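Local coordinates for bifunctional endomannanase/endoglucanase (Caldanaerobius polysaccharolyticus, PDB 3W0K), which probably hydrolyses internal beta-linkages of mannan and cellulose-type polysaccharides, as a family 5 glycoside hydrolase with a beta/alpha barrel, at residues 2-12 / 285-293. Residues are numbered along the deposited sequence; the frame is centred on the assembly and turned at random.
Sequences KKYGFNFQWMY and EWGYSLWNF
With CG wedged between backbone N and carbonyl carbon (chi1 44°), Tyr288 presents a ring face to Tyr4, whose CG stands anti to its own carbonyl carbon (chi1 -59°). The edge of Tyr4 meets that face in a T-shaped pair, CD1 lying over the ring centre and CE1 3.4 Å from Tyr288 CE2. The hydroxyl of Tyr4 is bound by Val330 N, that of Tyr288 by Leu325 O, so both rings are tied to the C-terminal end of the chain. Strands 4-7 and 287-290, the first and last of the eight, run parallel here and close the barrel. Gly5 N donates to Tyr288 O (3.1 Å), and Gly5 O accepts from Leu290 N (3.0 Å). Leu290 O takes two donors: Asn7 N at 2.9 Å, nearly in line with the carbonyl, and Asn7 ND2 at 3.2 Å, from above the carbonyl plane. Phe293 turns its edge to the face of Phe6, planes at 86°; Phe8 touches Phe293 CB, completing a buried aromatic cluster against helix 25-33. Beyond the strands, the indole edge of Trp291 points at the face of Tyr12, with CZ2 3.6 Å from Tyr12 CZ. A Tris molecule, probably from the crystallisation liquor, lies against Trp291, consistent with a sugar-binding pocket at this C-terminal end of the barrel, where family 5 enzymes have their active site. One water joins Lys2 NZ to Glu285 O, another to Glu285 OE1; without direct contact, their attraction is probably weak. ND2 of Asn7 also donates to Gly257 O and OD1 accepts from Arg40 NH1, which fixes the amide's rotation where strand 4-7 ends.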
loop_
_atom_site.group_PDB
_atom_site.type_symbol
_atom_site.label_atom_id
_atom_site.label_comp_id
_atom_site.label_asym_id
_atom_site.label_seq_id
_atom_site.Cartn_x
_atom_site.Cartn_y
_atom_site.Cartn_z
ATOM N N LYS A 2 14.516 -4.691 7.645
ATOM C CA LYS A 2 13.265 -3.988 7.386
ATOM C C LYS A 2 13.042 -3.812 5.887
ATOM O O LYS A 2 13.997 -3.757 5.106
ATOM C CB LYS A 2 13.251 -2.629 8.088
ATOM C CG LYS A 2 13.483 -2.699 9.589
ATOM C CD LYS A 2 12.459 -3.576 10.279
ATOM C CE LYS A 2 12.795 -3.740 11.751
ATOM N NZ LYS A 2 11.803 -4.602 12.449
ATOM N N LYS A 3 11.775 -3.726 5.498
ATOM C CA LYS A 3 11.398 -3.580 4.096
ATOM C C LYS A 3 11.238 -2.131 3.657
ATOM O O LYS A 3 10.399 -1.399 4.189
ATOM C CB LYS A 3 10.106 -4.355 3.831
ATOM C CG LYS A 3 10.283 -5.859 3.926
ATOM C CD LYS A 3 8.950 -6.580 3.988
ATOM C CE LYS A 3 9.145 -8.087 3.915
ATOM N NZ LYS A 3 9.982 -8.609 5.032
ATOM N N TYR A 4 12.032 -1.734 2.666
ATOM C CA TYR A 4 11.993 -0.374 2.133
ATOM C C TYR A 4 11.854 -0.418 0.625
ATOM O O TYR A 4 12.647 -1.062 -0.064
ATOM C CB TYR A 4 13.272 0.382 2.489
ATOM C CG TYR A 4 13.525 0.475 3.966
ATOM C CD1 TYR A 4 12.826 1.384 4.754
ATOM C CD2 TYR A 4 14.454 -0.360 4.583
ATOM C CE1 TYR A 4 13.046 1.461 6.126
ATOM C CE2 TYR A 4 14.682 -0.292 5.950
ATOM C CZ TYR A 4 13.976 0.618 6.713
ATOM O OH TYR A 4 14.208 0.683 8.063
ATOM N N GLY A 5 10.863 0.287 0.100
ATOM C CA GLY A 5 10.688 0.268 -1.333
ATOM C C GLY A 5 9.629 1.179 -1.898
ATOM O O GLY A 5 9.383 2.280 -1.395
ATOM N N PHE A 6 8.994 0.690 -2.958
ATOM C CA PHE A 6 7.982 1.446 -3.677
ATOM C C PHE A 6 6.836 0.575 -4.157
ATOM O O PHE A 6 6.973 -0.645 -4.298
ATOM C CB PHE A 6 8.605 2.070 -4.938
ATOM C CG PHE A 6 9.743 3.009 -4.667
ATOM C CD1 PHE A 6 9.525 4.381 -4.613
ATOM C CD2 PHE A 6 11.029 2.524 -4.455
ATOM C CE1 PHE A 6 10.574 5.257 -4.349
ATOM C CE2 PHE A 6 12.089 3.389 -4.189
ATOM C CZ PHE A 6 11.858 4.763 -4.136
ATOM N N ASN A 7 5.698 1.217 -4.395
ATOM C CA ASN A 7 4.546 0.535 -4.966
ATOM C C ASN A 7 4.684 0.760 -6.475
ATOM O O ASN A 7 5.181 1.807 -6.909
ATOM C CB ASN A 7 3.232 1.187 -4.529
ATOM C CG ASN A 7 2.820 0.821 -3.124
ATOM O OD1 ASN A 7 1.894 0.033 -2.931
ATOM N ND2 ASN A 7 3.448 1.447 -2.132
ATOM N N PHE A 8 4.281 -0.230 -7.264
ATOM C CA PHE A 8 4.305 -0.120 -8.716
ATOM C C PHE A 8 2.904 -0.434 -9.211
ATOM O O PHE A 8 2.261 -1.367 -8.731
ATOM C CB PHE A 8 5.352 -1.044 -9.338
ATOM C CG PHE A 8 6.751 -0.497 -9.264
ATOM C CD1 PHE A 8 7.173 0.485 -10.155
ATOM C CD2 PHE A 8 7.638 -0.947 -8.289
ATOM C CE1 PHE A 8 8.459 1.013 -10.080
ATOM C CE2 PHE A 8 8.926 -0.427 -8.202
ATOM C CZ PHE A 8 9.337 0.557 -9.103
ATOM N N GLN A 9 2.438 0.368 -10.162
ATOM C CA GLN A 9 1.092 0.261 -10.699
ATOM C C GLN A 9 0.949 -0.494 -12.028
ATOM O O GLN A 9 0.031 -0.223 -12.809
ATOM C CB GLN A 9 0.510 1.679 -10.809
ATOM C CG GLN A 9 0.252 2.382 -9.452
ATOM C CD GLN A 9 1.518 2.791 -8.689
ATOM O OE1 GLN A 9 1.597 2.634 -7.466
ATOM N NE2 GLN A 9 2.489 3.343 -9.399
ATOM N N TRP A 10 1.799 -1.498 -12.231
ATOM C CA TRP A 10 1.803 -2.291 -13.463
ATOM C C TRP A 10 0.490 -3.000 -13.803
ATOM O O TRP A 10 0.180 -3.194 -14.976
ATOM C CB TRP A 10 2.944 -3.309 -13.429
ATOM C CG TRP A 10 4.289 -2.706 -13.129
ATOM C CD1 TRP A 10 4.727 -1.454 -13.461
ATOM C CD2 TRP A 10 5.369 -3.335 -12.432
ATOM N NE1 TRP A 10 6.014 -1.267 -13.013
ATOM C CE2 TRP A 10 6.432 -2.407 -12.379
ATOM C CE3 TRP A 10 5.542 -4.598 -11.848
ATOM C CZ2 TRP A 10 7.653 -2.700 -11.764
ATOM C CZ3 TRP A 10 6.758 -4.890 -11.235
ATOM C CH2 TRP A 10 7.796 -3.943 -11.199
ATOM N N MET A 11 -0.277 -3.381 -12.783
ATOM C CA MET A 11 -1.558 -4.069 -12.983
ATOM C C MET A 11 -2.561 -3.466 -11.997
ATOM O O MET A 11 -3.453 -4.142 -11.477
ATOM C CB MET A 11 -1.386 -5.574 -12.724
ATOM C CG MET A 11 -2.548 -6.435 -13.198
ATOM S SD MET A 11 -2.413 -8.188 -12.746
ATOM C CE MET A 11 -0.951 -8.601 -13.565
ATOM N N TYR A 12 -2.443 -2.155 -11.826
ATOM C CA TYR A 12 -3.245 -1.379 -10.887
ATOM C C TYR A 12 -4.728 -1.161 -11.196
ATOM O O TYR A 12 -5.577 -1.379 -10.330
ATOM C CB TYR A 12 -2.538 -0.038 -10.670
ATOM C CG TYR A 12 -3.170 0.877 -9.657
ATOM C CD1 TYR A 12 -3.512 0.420 -8.387
ATOM C CD2 TYR A 12 -3.405 2.215 -9.964
ATOM C CE1 TYR A 12 -4.071 1.270 -7.451
ATOM C CE2 TYR A 12 -3.962 3.079 -9.030
ATOM C CZ TYR A 12 -4.295 2.599 -7.774
ATOM O OH TYR A 12 -4.863 3.444 -6.852
ATOM N N GLU A 285 11.523 2.230 13.930
ATOM C CA GLU A 285 12.168 1.123 13.228
ATOM C C GLU A 285 11.161 0.445 12.295
ATOM O O GLU A 285 11.059 -0.781 12.240
ATOM C CB GLU A 285 12.790 0.120 14.205
ATOM C CG GLU A 285 13.973 0.688 14.983
ATOM C CD GLU A 285 14.707 -0.354 15.813
ATOM O OE1 GLU A 285 14.485 -1.567 15.606
ATOM O OE2 GLU A 285 15.520 0.045 16.675
ATOM N N TRP A 286 10.409 1.275 11.580
ATOM C CA TRP A 286 9.405 0.803 10.636
ATOM C C TRP A 286 9.890 0.900 9.202
ATOM O O TRP A 286 10.532 1.881 8.813
ATOM C CB TRP A 286 8.140 1.654 10.717
ATOM C CG TRP A 286 7.303 1.494 11.942
ATOM C CD1 TRP A 286 7.493 0.624 12.974
ATOM C CD2 TRP A 286 6.116 2.233 12.248
ATOM N NE1 TRP A 286 6.493 0.774 13.908
ATOM C CE2 TRP A 286 5.635 1.757 13.486
ATOM C CE3 TRP A 286 5.411 3.254 11.594
ATOM C CZ2 TRP A 286 4.478 2.266 14.085
ATOM C CZ3 TRP A 286 4.261 3.762 12.190
ATOM C CH2 TRP A 286 3.807 3.265 13.425
ATOM N N GLY A 287 9.542 -0.109 8.411
ATOM C CA GLY A 287 9.875 -0.097 7.002
ATOM C C GLY A 287 8.791 0.736 6.337
ATOM O O GLY A 287 7.715 0.942 6.911
ATOM N N TYR A 288 9.054 1.206 5.126
ATOM C CA TYR A 288 8.084 2.034 4.416
ATOM C C TYR A 288 8.208 1.917 2.905
ATOM O O TYR A 288 9.292 1.668 2.380
ATOM C CB TYR A 288 8.211 3.501 4.857
ATOM C CG TYR A 288 9.635 4.011 4.958
ATOM C CD1 TYR A 288 10.321 4.453 3.830
ATOM C CD2 TYR A 288 10.284 4.068 6.190
ATOM C CE1 TYR A 288 11.625 4.944 3.925
ATOM C CE2 TYR A 288 11.588 4.558 6.298
ATOM C CZ TYR A 288 12.247 4.993 5.162
ATOM O OH TYR A 288 13.527 5.486 5.265
ATOM N N SER A 289 7.082 2.094 2.218
ATOM C CA SER A 289 7.024 1.995 0.764
ATOM C C SER A 289 6.292 3.204 0.179
ATOM O O SER A 289 5.118 3.425 0.474
ATOM C CB SER A 289 6.302 0.701 0.371
ATOM O OG SER A 289 6.302 0.503 -1.030
ATOM N N LEU A 290 6.996 3.987 -0.634
ATOM C CA LEU A 290 6.422 5.179 -1.259
ATOM C C LEU A 290 5.386 4.756 -2.305
ATOM O O LEU A 290 5.564 3.739 -2.984
ATOM C CB LEU A 290 7.533 6.017 -1.906
ATOM C CG LEU A 290 7.250 7.506 -2.123
ATOM C CD1 LEU A 290 7.141 8.228 -0.786
ATOM C CD2 LEU A 290 8.362 8.117 -2.954
ATOM N N TRP A 291 4.312 5.531 -2.440
ATOM C CA TRP A 291 3.254 5.182 -3.390
ATOM C C TRP A 291 3.699 5.077 -4.851
ATOM O O TRP A 291 3.252 4.185 -5.567
ATOM C CB TRP A 291 2.046 6.114 -3.245
ATOM C CG TRP A 291 0.962 5.818 -4.246
ATOM C CD1 TRP A 291 0.435 6.683 -5.157
ATOM C CD2 TRP A 291 0.319 4.554 -4.472
ATOM N NE1 TRP A 291 -0.493 6.039 -5.944
ATOM C CE2 TRP A 291 -0.581 4.731 -5.544
ATOM C CE3 TRP A 291 0.420 3.288 -3.876
ATOM C CZ2 TRP A 291 -1.377 3.689 -6.036
ATOM C CZ3 TRP A 291 -0.372 2.250 -4.367
ATOM C CH2 TRP A 291 -1.257 2.460 -5.436
ATOM N N ASN A 292 4.550 5.994 -5.304
ATOM C CA ASN A 292 5.045 5.940 -6.685
ATOM C C ASN A 292 6.567 5.962 -6.700
ATOM O O ASN A 292 7.205 6.392 -5.732
ATOM C CB ASN A 292 4.614 7.170 -7.505
ATOM C CG ASN A 292 3.132 7.223 -7.810
ATOM O OD1 ASN A 292 2.583 8.308 -7.990
ATOM N ND2 ASN A 292 2.493 6.068 -7.940
ATOM N N PHE A 293 7.139 5.450 -7.788
ATOM C CA PHE A 293 8.578 5.515 -8.015
ATOM C C PHE A 293 8.584 6.675 -9.015
ATOM O O PHE A 293 9.126 7.745 -8.745
ATOM C CB PHE A 293 9.119 4.237 -8.657
ATOM C CG PHE A 293 10.550 4.348 -9.083
ATOM C CD1 PHE A 293 11.557 4.506 -8.137
ATOM C CD2 PHE A 293 10.889 4.356 -10.434
ATOM C CE1 PHE A 293 12.884 4.676 -8.530
ATOM C CE2 PHE A 293 12.212 4.526 -10.839
ATOM C CZ PHE A 293 13.211 4.687 -9.882
HETATM O O HOH W 1 9.488 -3.097 12.085
HETATM O O HOH W 2 12.774 -3.846 15.258
HETATM O O HOH W 3 13.168 2.678 9.378
HETATM O O HOH W 4 5.332 3.525 -9.048
#